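Local atomic coordinates of cellulose binding protein (Clavibacter michiganensis, PDB entry 4JJO), a protein that probably binds cellulose and loosens plant cell walls through its expansin module, the C-terminal part of a longer protein that is probably a cellulose-degrading endoglucanase. Residues A[104-110]-A[195-199]; A[132-138]-A[169-175]. All blocks are in the same frame, centred on the assembly; numbering follows the deposited sequence.

Contact 1 (A[104-110]-A[195-199])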
ATOM      1  N   ASP A 104       7.211   1.987 -10.741  1.00 19.20           N
ATOM      2  CA  ASP A 104       7.601   0.583 -10.856  1.00 19.15           C
ATOM      3  C   ASP A 104       8.782   0.229  -9.962  1.00 18.50           C
ATOM      4  O   ASP A 104       9.825  -0.204 -10.454  1.00 18.76           O
ATOM      5  CB  ASP A 104       7.937   0.234 -12.309  1.00 21.41           C
ATOM      6  CG  ASP A 104       6.751   0.387 -13.229  1.00 22.14           C
ATOM      7  OD1 ASP A 104       5.647   0.665 -12.716  1.00 21.50           O
ATOM      8  OD2 ASP A 104       6.912   0.222 -14.456  1.00 23.32           O
ATOM      9  N   PRO A 105       8.622   0.412  -8.642  1.00 17.68           N
ATOM     10  CA  PRO A 105       9.654   0.044  -7.668  1.00 18.45           C
ATOM     11  C   PRO A 105       9.903  -1.458  -7.639  1.00 19.73           C
ATOM     12  O   PRO A 105       8.958  -2.241  -7.758  1.00 20.97           O
ATOM     13  CB  PRO A 105       9.046   0.490  -6.333  1.00 17.44           C
ATOM     14  CG  PRO A 105       7.580   0.461  -6.565  1.00 16.91           C
ATOM     15  CD  PRO A 105       7.412   0.927  -7.979  1.00 16.96           C
ATOM     16  N   ALA A 106      11.161  -1.851  -7.483  1.00 20.63           N
ATOM     17  CA  ALA A 106      11.497  -3.253  -7.298  1.00 21.85           C
ATOM     18  C   ALA A 106      10.792  -3.774  -6.055  1.00 21.32           C
ATOM     19  O   ALA A 106      10.657  -3.060  -5.058  1.00 21.80           O
ATOM     20  CB  ALA A 106      12.995  -3.422  -7.156  1.00 23.62           C
ATOM     21  N   GLY A 107      10.338  -5.018  -6.121  1.00 21.07           N
ATOM     22  CA  GLY A 107       9.676  -5.643  -4.996  1.00 19.93           C
ATOM     23  C   GLY A 107       9.229  -7.050  -5.336  1.00 19.25           C
ATOM     24  O   GLY A 107       9.508  -7.548  -6.429  1.00 19.90           O
ATOM     25  N   PRO A 108       8.535  -7.706  -4.394  1.00 17.86           N
ATOM     26  CA  PRO A 108       8.057  -9.074  -4.611  1.00 16.76           C
ATOM     27  C   PRO A 108       6.880  -9.146  -5.576  1.00 14.81           C
ATOM     28  O   PRO A 108       6.399  -8.127  -6.068  1.00 13.84           O
ATOM     29  CB  PRO A 108       7.633  -9.539  -3.211  1.00 17.60           C
ATOM     30  CG  PRO A 108       7.481  -8.317  -2.400  1.00 17.85           C
ATOM     31  CD  PRO A 108       8.258  -7.213  -3.035  1.00 17.29           C
ATOM     32  N   THR A 109       6.433 -10.364  -5.844  1.00 15.24           N
ATOM     33  CA  THR A 109       5.283 -10.590  -6.709  1.00 14.67           C
ATOM     34  C   THR A 109       4.012 -10.141  -6.005  1.00 14.00           C
ATOM     35  O   THR A 109       3.999  -9.936  -4.791  1.00 13.97           O
ATOM     36  CB  THR A 109       5.145 -12.073  -7.077  1.00 16.77           C
ATOM     37  OG1 THR A 109       4.942 -12.846  -5.886  1.00 17.13           O
ATOM     38  CG2 THR A 109       6.393 -12.563  -7.803  1.00 17.72           C
ATOM     39  N   VAL A 110       2.946  -9.990  -6.779  1.00 14.23           N
ATOM     40  CA  VAL A 110       1.657  -9.584  -6.243  1.00 14.06           C
ATOM     41  C   VAL A 110       1.123 -10.637  -5.280  1.00 14.52           C
ATOM     42  O   VAL A 110       1.275 -11.836  -5.507  1.00 15.79           O
ATOM     43  CB  VAL A 110       0.639  -9.370  -7.380  1.00 14.46           C
ATOM     44  CG1 VAL A 110      -0.757  -9.133  -6.821  1.00 14.37           C
ATOM     45  CG2 VAL A 110       1.072  -8.210  -8.262  1.00 13.55           C
ATOM     46  N   ALA A 195       2.300 -15.586  -8.726  1.00 18.96           N
ATOM     47  CA  ALA A 195       3.452 -15.504  -9.609  1.00 19.55           C
ATOM     48  C   ALA A 195       3.423 -14.220 -10.432  1.00 18.39           C
ATOM     49  O   ALA A 195       4.364 -13.925 -11.167  1.00 18.09           O
ATOM     50  CB  ALA A 195       3.475 -16.705 -10.530  1.00 21.31           C
ATOM     51  N   SER A 196       2.345 -13.456 -10.297  1.00 17.43           N
ATOM     52  CA  SER A 196       2.098 -12.320 -11.180  1.00 18.39           C
ATOM     53  C   SER A 196       2.847 -11.051 -10.786  1.00 17.73           C
ATOM     54  O   SER A 196       3.069 -10.773  -9.607  1.00 17.78           O
ATOM     55  CB  SER A 196       0.598 -12.032 -11.259  1.00 19.49           C
ATOM     56  OG  SER A 196      -0.072 -13.085 -11.928  1.00 20.43           O
ATOM     57  N   ARG A 197       3.228 -10.291 -11.807  1.00 17.27           N
ATOM     58  CA  ARG A 197       3.890  -9.003 -11.649  1.00 17.91           C
ATOM     59  C   ARG A 197       3.320  -8.030 -12.671  1.00 17.40           C
ATOM     60  O   ARG A 197       2.926  -8.435 -13.762  1.00 16.96           O
ATOM     61  CB  ARG A 197       5.394  -9.138 -11.887  1.00 19.73           C
ATOM     62  CG  ARG A 197       6.168  -9.799 -10.761  1.00 20.66           C
ATOM     63  CD  ARG A 197       7.645  -9.895 -11.111  1.00 22.74           C
ATOM     64  NE  ARG A 197       8.403 -10.642 -10.112  1.00 24.15           N
ATOM     65  CZ  ARG A 197       8.892 -10.121  -8.992  1.00 25.45           C
ATOM     66  NH1 ARG A 197       8.707  -8.839  -8.709  1.00 25.31           N
ATOM     67  NH2 ARG A 197       9.571 -10.886  -8.146  1.00 27.22           N
ATOM     68  N   PHE A 198       3.281  -6.750 -12.319  1.00 17.70           N
ATOM     69  CA  PHE A 198       2.861  -5.714 -13.255  1.00 17.55           C
ATOM     70  C   PHE A 198       4.020  -5.304 -14.153  1.00 19.16           C
ATOM     71  O   PHE A 198       3.812  -4.741 -15.226  1.00 20.06           O
ATOM     72  CB  PHE A 198       2.329  -4.492 -12.502  1.00 17.69           C
ATOM     73  CG  PHE A 198       0.966  -4.693 -11.914  1.00 17.37           C
ATOM     74  CD1 PHE A 198      -0.167  -4.515 -12.691  1.00 16.75           C
ATOM     75  CD2 PHE A 198       0.814  -5.058 -10.591  1.00 18.11           C
ATOM     76  CE1 PHE A 198      -1.425  -4.700 -12.156  1.00 15.78           C
ATOM     77  CE2 PHE A 198      -0.445  -5.244 -10.051  1.00 17.53           C
ATOM     78  CZ  PHE A 198      -1.563  -5.063 -10.835  1.00 16.48           C
ATOM     79  N   TYR A 199       5.241  -5.591 -13.707  1.00 20.68           N
ATOM     80  CA  TYR A 199       6.449  -5.241 -14.449  1.00 22.71           C
ATOM     81  C   TYR A 199       7.592  -6.159 -14.016  1.00 24.03           C
ATOM     82  O   TYR A 199       7.566  -6.707 -12.916  1.00 23.64           O
ATOM     83  CB  TYR A 199       6.812  -3.775 -14.207  1.00 24.20           C
ATOM     84  CG  TYR A 199       6.760  -3.374 -12.754  1.00 24.47           C
ATOM     85  CD1 TYR A 199       7.888  -3.458 -11.951  1.00 26.36           C
ATOM     86  CD2 TYR A 199       5.583  -2.911 -12.186  1.00 23.08           C
ATOM     87  CE1 TYR A 199       7.845  -3.094 -10.624  1.00 26.85           C
ATOM     88  CE2 TYR A 199       5.527  -2.546 -10.855  1.00 23.62           C
ATOM     89  CZ  TYR A 199       6.661  -2.639 -10.080  1.00 25.50           C
ATOM     90  OH  TYR A 199       6.613  -2.275  -8.757  1.00 26.27           O
TER
HETATM   91  O   HOH W   1      11.649  -9.895  -6.481  1.00 37.39           O
HETATM   92  O   HOH W   2       6.180  -4.832  -6.424  1.00 22.72           O
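Two segments without regular secondary structure can be held together by a few well-aimed polar groups, and three hydrogen bonds do that here. The shortest runs from Tyr-199 OH to the carbonyl O of Pro-105, at 2.5 Å; Arg-197 NH1 donates to Gly-107 O at 2.7 Å and nearly in line, and Val-110 N donates to Ser-196 O at 2.9 Å. Two of the donors are thus long side chains reaching over to backbone carbonyls. A water doubles the arginine link, accepting from Arg-197 NH2 at 2.8 Å and donating to Gly-107 O at 3.2 Å. Packing fills in around these bonds. Asp-104 CB sits 3.6 Å from the centroid of the Tyr-199 ring, almost on the ring normal, a CH-pi contact, while its carboxylate pairs with Arg-177. Thr-109 CG2 lies over one face of the guanidinium, 3.6 Å from Arg-197 NH2, and Val-110 CG2 meets Phe-198 CE2 at 3.8 Å. The segment 104-110 joins the last barrel strand, 95-101, to strand 111-114 of the second domain, so the C-terminal tail beyond strand 191-193 lines the interdomain linker, with Phe-198 resting on strands 167-173 and 178-184.

Contact 2 (A[132-138]-A[169-175])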
ATOM      1  N   ASN A 132       2.651   0.380  -7.713  1.00 14.96           N
ATOM      2  CA  ASN A 132       2.072   1.678  -8.026  1.00 14.04           C
ATOM      3  C   ASN A 132       0.639   1.744  -7.503  1.00 14.46           C
ATOM      4  O   ASN A 132       0.182   0.826  -6.817  1.00 15.64           O
ATOM      5  CB  ASN A 132       2.094   1.919  -9.537  1.00 15.44           C
ATOM      6  CG  ASN A 132       3.469   1.706 -10.144  1.00 16.22           C
ATOM      7  OD1 ASN A 132       4.353   2.553 -10.024  1.00 15.37           O
ATOM      8  ND2 ASN A 132       3.650   0.570 -10.807  1.00 17.19           N
ATOM      9  N   ARG A 133      -0.069   2.823  -7.818  1.00 15.68           N
ATOM     10  CA  ARG A 133      -1.469   2.938  -7.422  1.00 16.28           C
ATOM     11  C   ARG A 133      -2.323   1.947  -8.201  1.00 15.41           C
ATOM     12  O   ARG A 133      -2.079   1.684  -9.378  1.00 15.35           O
ATOM     13  CB  ARG A 133      -2.002   4.356  -7.637  1.00 20.27           C
ATOM     14  CG  ARG A 133      -1.350   5.412  -6.761  1.00 23.54           C
ATOM     15  CD  ARG A 133      -2.212   6.665  -6.661  1.00 28.10           C
ATOM     16  NE  ARG A 133      -1.620   7.665  -5.777  1.00 30.71           N
ATOM     17  CZ  ARG A 133      -2.255   8.739  -5.319  1.00 34.44           C
ATOM     18  NH1 ARG A 133      -3.520   8.968  -5.649  1.00 35.86           N
ATOM     19  NH2 ARG A 133      -1.624   9.589  -4.519  1.00 37.32           N
ATOM     20  N   ILE A 134      -3.326   1.401  -7.524  1.00 15.50           N
ATOM     21  CA  ILE A 134      -4.267   0.477  -8.136  1.00 17.11           C
ATOM     22  C   ILE A 134      -5.525   1.248  -8.513  1.00 18.20           C
ATOM     23  O   ILE A 134      -6.075   1.982  -7.695  1.00 20.52           O
ATOM     24  CB  ILE A 134      -4.619  -0.668  -7.167  1.00 17.03           C
ATOM     25  CG1 ILE A 134      -3.403  -1.574  -6.966  1.00 16.66           C
ATOM     26  CG2 ILE A 134      -5.800  -1.474  -7.684  1.00 17.94           C
ATOM     27  CD1 ILE A 134      -3.574  -2.600  -5.865  1.00 16.93           C
ATOM     28  N   ASP A 135      -5.970   1.088  -9.756  1.00 18.54           N
ATOM     29  CA  ASP A 135      -7.123   1.827 -10.252  1.00 22.59           C
ATOM     30  C   ASP A 135      -8.424   1.099  -9.928  1.00 21.64           C
ATOM     31  O   ASP A 135      -9.414   1.717  -9.541  1.00 24.16           O
ATOM     32  CB  ASP A 135      -7.019   2.045 -11.763  1.00 26.49           C
ATOM     33  CG  ASP A 135      -8.196   2.827 -12.318  1.00 32.65           C
ATOM     34  OD1 ASP A 135      -8.152   4.076 -12.287  1.00 35.54           O
ATOM     35  OD2 ASP A 135      -9.166   2.194 -12.785  1.00 34.85           O
ATOM     36  N   ARG A 136      -8.424  -0.216 -10.103  1.00 19.90           N
ATOM     37  CA  ARG A 136      -9.607  -1.009  -9.790  1.00 22.51           C
ATOM     38  C   ARG A 136      -9.286  -2.468  -9.512  1.00 18.24           C
ATOM     39  O   ARG A 136      -8.261  -2.992  -9.940  1.00 16.57           O
ATOM     40  CB  ARG A 136     -10.642  -0.905 -10.914  1.00 26.20           C
ATOM     41  CG  ARG A 136     -10.079  -1.025 -12.320  1.00 28.50           C
ATOM     42  CD  ARG A 136     -11.160  -0.720 -13.341  1.00 34.25           C
ATOM     43  NE  ARG A 136     -10.904  -1.323 -14.645  1.00 37.03           N
ATOM     44  CZ  ARG A 136     -10.112  -0.802 -15.577  1.00 39.68           C
ATOM     45  NH1 ARG A 136      -9.468   0.339 -15.360  1.00 40.20           N
ATOM     46  NH2 ARG A 136      -9.953  -1.432 -16.734  1.00 42.11           N
ATOM     47  N   VAL A 137     -10.190  -3.108  -8.780  1.00 18.35           N
ATOM     48  CA  VAL A 137     -10.063  -4.514  -8.416  1.00 17.31           C
ATOM     49  C   VAL A 137     -11.405  -5.179  -8.671  1.00 18.18           C
ATOM     50  O   VAL A 137     -12.438  -4.680  -8.231  1.00 20.23           O
ATOM     51  CB  VAL A 137      -9.684  -4.676  -6.929  1.00 17.29           C
ATOM     52  CG1 VAL A 137      -9.692  -6.143  -6.525  1.00 17.08           C
ATOM     53  CG2 VAL A 137      -8.326  -4.049  -6.657  1.00 15.99           C
ATOM     54  N   GLU A 138     -11.387  -6.295  -9.393  1.00 17.73           N
ATOM     55  CA  GLU A 138     -12.617  -6.988  -9.765  1.00 19.27           C
ATOM     56  C   GLU A 138     -12.548  -8.474  -9.436  1.00 18.26           C
ATOM     57  O   GLU A 138     -11.486  -9.091  -9.516  1.00 16.95           O
ATOM     58  CB  GLU A 138     -12.885  -6.820 -11.263  1.00 21.60           C
ATOM     59  CG  GLU A 138     -13.172  -5.395 -11.702  1.00 24.63           C
ATOM     60  CD  GLU A 138     -13.037  -5.220 -13.204  1.00 27.37           C
ATOM     61  OE1 GLU A 138     -11.903  -5.336 -13.713  1.00 27.30           O
ATOM     62  OE2 GLU A 138     -14.061  -4.976 -13.875  1.00 30.19           O
ATOM     63  N   VAL A 169      -9.321 -12.941  -9.452  1.00 17.91           N
ATOM     64  CA  VAL A 169      -9.270 -11.513  -9.178  1.00 15.89           C
ATOM     65  C   VAL A 169      -8.479 -10.780 -10.248  1.00 16.41           C
ATOM     66  O   VAL A 169      -7.353 -11.157 -10.569  1.00 16.78           O
ATOM     67  CB  VAL A 169      -8.621 -11.236  -7.809  1.00 14.94           C
ATOM     68  CG1 VAL A 169      -8.536  -9.738  -7.553  1.00 14.51           C
ATOM     69  CG2 VAL A 169      -9.397 -11.927  -6.703  1.00 15.89           C
ATOM     70  N   LYS A 170      -9.076  -9.727 -10.795  1.00 16.45           N
ATOM     71  CA  LYS A 170      -8.397  -8.891 -11.770  1.00 17.00           C
ATOM     72  C   LYS A 170      -8.028  -7.552 -11.154  1.00 16.20           C
ATOM     73  O   LYS A 170      -8.889  -6.818 -10.669  1.00 16.08           O
ATOM     74  CB  LYS A 170      -9.266  -8.664 -13.001  1.00 19.16           C
ATOM     75  CG  LYS A 170      -8.597  -7.783 -14.040  1.00 21.23           C
ATOM     76  CD  LYS A 170      -9.056  -8.125 -15.440  1.00 25.35           C
ATOM     77  CE  LYS A 170     -10.556  -7.959 -15.593  1.00 28.24           C
ATOM     78  NZ  LYS A 170     -10.989  -8.252 -16.985  1.00 31.66           N
ATOM     79  N   VAL A 171      -6.737  -7.244 -11.184  1.00 16.40           N
ATOM     80  CA  VAL A 171      -6.229  -5.993 -10.648  1.00 14.43           C
ATOM     81  C   VAL A 171      -5.604  -5.166 -11.767  1.00 14.89           C
ATOM     82  O   VAL A 171      -4.688  -5.619 -12.458  1.00 15.43           O
ATOM     83  CB  VAL A 171      -5.188  -6.243  -9.546  1.00 13.66           C
ATOM     84  CG1 VAL A 171      -4.781  -4.934  -8.892  1.00 13.11           C
ATOM     85  CG2 VAL A 171      -5.742  -7.207  -8.507  1.00 13.37           C
ATOM     86  N   THR A 172      -6.115  -3.952 -11.941  1.00 14.03           N
ATOM     87  CA  THR A 172      -5.632  -3.039 -12.969  1.00 15.29           C
ATOM     88  C   THR A 172      -4.982  -1.841 -12.288  1.00 15.21           C
ATOM     89  O   THR A 172      -5.583  -1.231 -11.406  1.00 15.35           O
ATOM     90  CB  THR A 172      -6.789  -2.544 -13.856  1.00 16.57           C
ATOM     91  OG1 THR A 172      -7.556  -3.661 -14.321  1.00 16.85           O
ATOM     92  CG2 THR A 172      -6.263  -1.756 -15.050  1.00 17.45           C
ATOM     93  N   ASP A 173      -3.761  -1.500 -12.689  1.00 15.65           N
ATOM     94  CA  ASP A 173      -3.050  -0.406 -12.035  1.00 15.50           C
ATOM     95  C   ASP A 173      -3.296   0.924 -12.742  1.00 16.84           C
ATOM     96  O   ASP A 173      -3.971   0.978 -13.767  1.00 17.55           O
ATOM     97  CB  ASP A 173      -1.547  -0.704 -11.923  1.00 15.00           C
ATOM     98  CG  ASP A 173      -0.832  -0.705 -13.267  1.00 15.61           C
ATOM     99  OD1 ASP A 173      -1.386  -0.199 -14.266  1.00 16.72           O
ATOM    100  OD2 ASP A 173       0.313  -1.207 -13.312  1.00 15.70           O
ATOM    101  N   GLN A 174      -2.745   1.993 -12.179  1.00 17.50           N
ATOM    102  CA  GLN A 174      -2.984   3.346 -12.675  1.00 18.88           C
ATOM    103  C   GLN A 174      -2.515   3.553 -14.115  1.00 19.79           C
ATOM    104  O   GLN A 174      -2.893   4.530 -14.763  1.00 19.81           O
ATOM    105  CB  GLN A 174      -2.291   4.364 -11.766  1.00 19.48           C
ATOM    106  CG  GLN A 174      -0.787   4.173 -11.648  1.00 20.20           C
ATOM    107  CD  GLN A 174      -0.131   5.221 -10.769  1.00 21.87           C
ATOM    108  OE1 GLN A 174       0.441   4.904  -9.726  1.00 21.67           O
ATOM    109  NE2 GLN A 174      -0.207   6.478 -11.191  1.00 23.30           N
ATOM    110  N   TYR A 175      -1.686   2.642 -14.611  1.00 20.61           N
ATOM    111  CA  TYR A 175      -1.155   2.755 -15.964  1.00 22.19           C
ATOM    112  C   TYR A 175      -1.866   1.810 -16.931  1.00 22.24           C
ATOM    113  O   TYR A 175      -1.428   1.625 -18.065  1.00 23.78           O
ATOM    114  CB  TYR A 175       0.353   2.506 -15.955  1.00 22.72           C
ATOM    115  CG  TYR A 175       1.095   3.515 -15.108  1.00 23.34           C
ATOM    116  CD1 TYR A 175       1.176   4.841 -15.499  1.00 25.28           C
ATOM    117  CD2 TYR A 175       1.698   3.149 -13.913  1.00 23.47           C
ATOM    118  CE1 TYR A 175       1.842   5.772 -14.735  1.00 26.21           C
ATOM    119  CE2 TYR A 175       2.367   4.077 -13.139  1.00 24.40           C
ATOM    120  CZ  TYR A 175       2.434   5.386 -13.555  1.00 25.92           C
ATOM    121  OH  TYR A 175       3.097   6.314 -12.789  1.00 27.27           O
TER
HETATM  122  O   HOH W   3       1.595  -1.450 -10.755  1.00 18.63           O
HETATM  123  O   HOH W   4      -9.357  -4.823 -12.577  1.00 19.56           O
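Asn-132 opens the segment beside the turn after the partner strand: its ND2 reaches Asp-173 OD2 through a water, 2.9 Å from each atom, although Asp-104 and Arg-177 are the direct partners of these two side chains. Arg-133 N donates to Gln-174 OE1 and Arg-133 O accepts from Gln-174 N, both at 2.9 Å. Ile-134 pairs with Asp-173, whose OD1 accepts from Tyr-175 N in an Asx turn. A classic beta bulge follows, as Asp-135 N (2.9 Å) and Arg-136 N (3.3 Å) both donate to Thr-172 O. Thr-172 N returns a bond to Arg-136 O at 3.1 Å, restoring regular antiparallel pairing. Val-137 lies opposite Val-171, its CG1 3.9 Å from Val-169 CG1, and Glu-138 exchanges two backbone bonds with Lys-170. The chemistry implies an amphipathic strand pair: Val-137 and Val-171 pack towards Val-127 inside the immunoglobulin-like expansin C-terminal domain, while Arg-136, Glu-138, Lys-170 and Thr-172 lie on the opposite, more polar face, where Lys-170 also makes a cation-pi contact with Trp-145.

Contacts 1 and 2, their centres about 13 Å apart, illustrate how a loop pairing and a strand pairing can be joined by a few side chains. Asp-104 OD1 lies 2.8 Å from Asn-132 ND2, a probable hydrogen bond, and Tyr-199 CE2 packs 3.6 Å from the same ND2. One residue earlier in the tail, the Phe-198 ring packs against strand 167-173 at two residues, with Phe-198 CD1 3.4 Å from Asp-173 OD2 and Phe-198 CE1 3.4 Å from Val-171 O. Arg-177 serves both contacts, pairing with Asp-104 and with Asp-173. No ligand occupies this apo structure, so both read as architecture: contact 2 pairs strands within the second domain, and contact 1 sets linker and C-terminal tail against it.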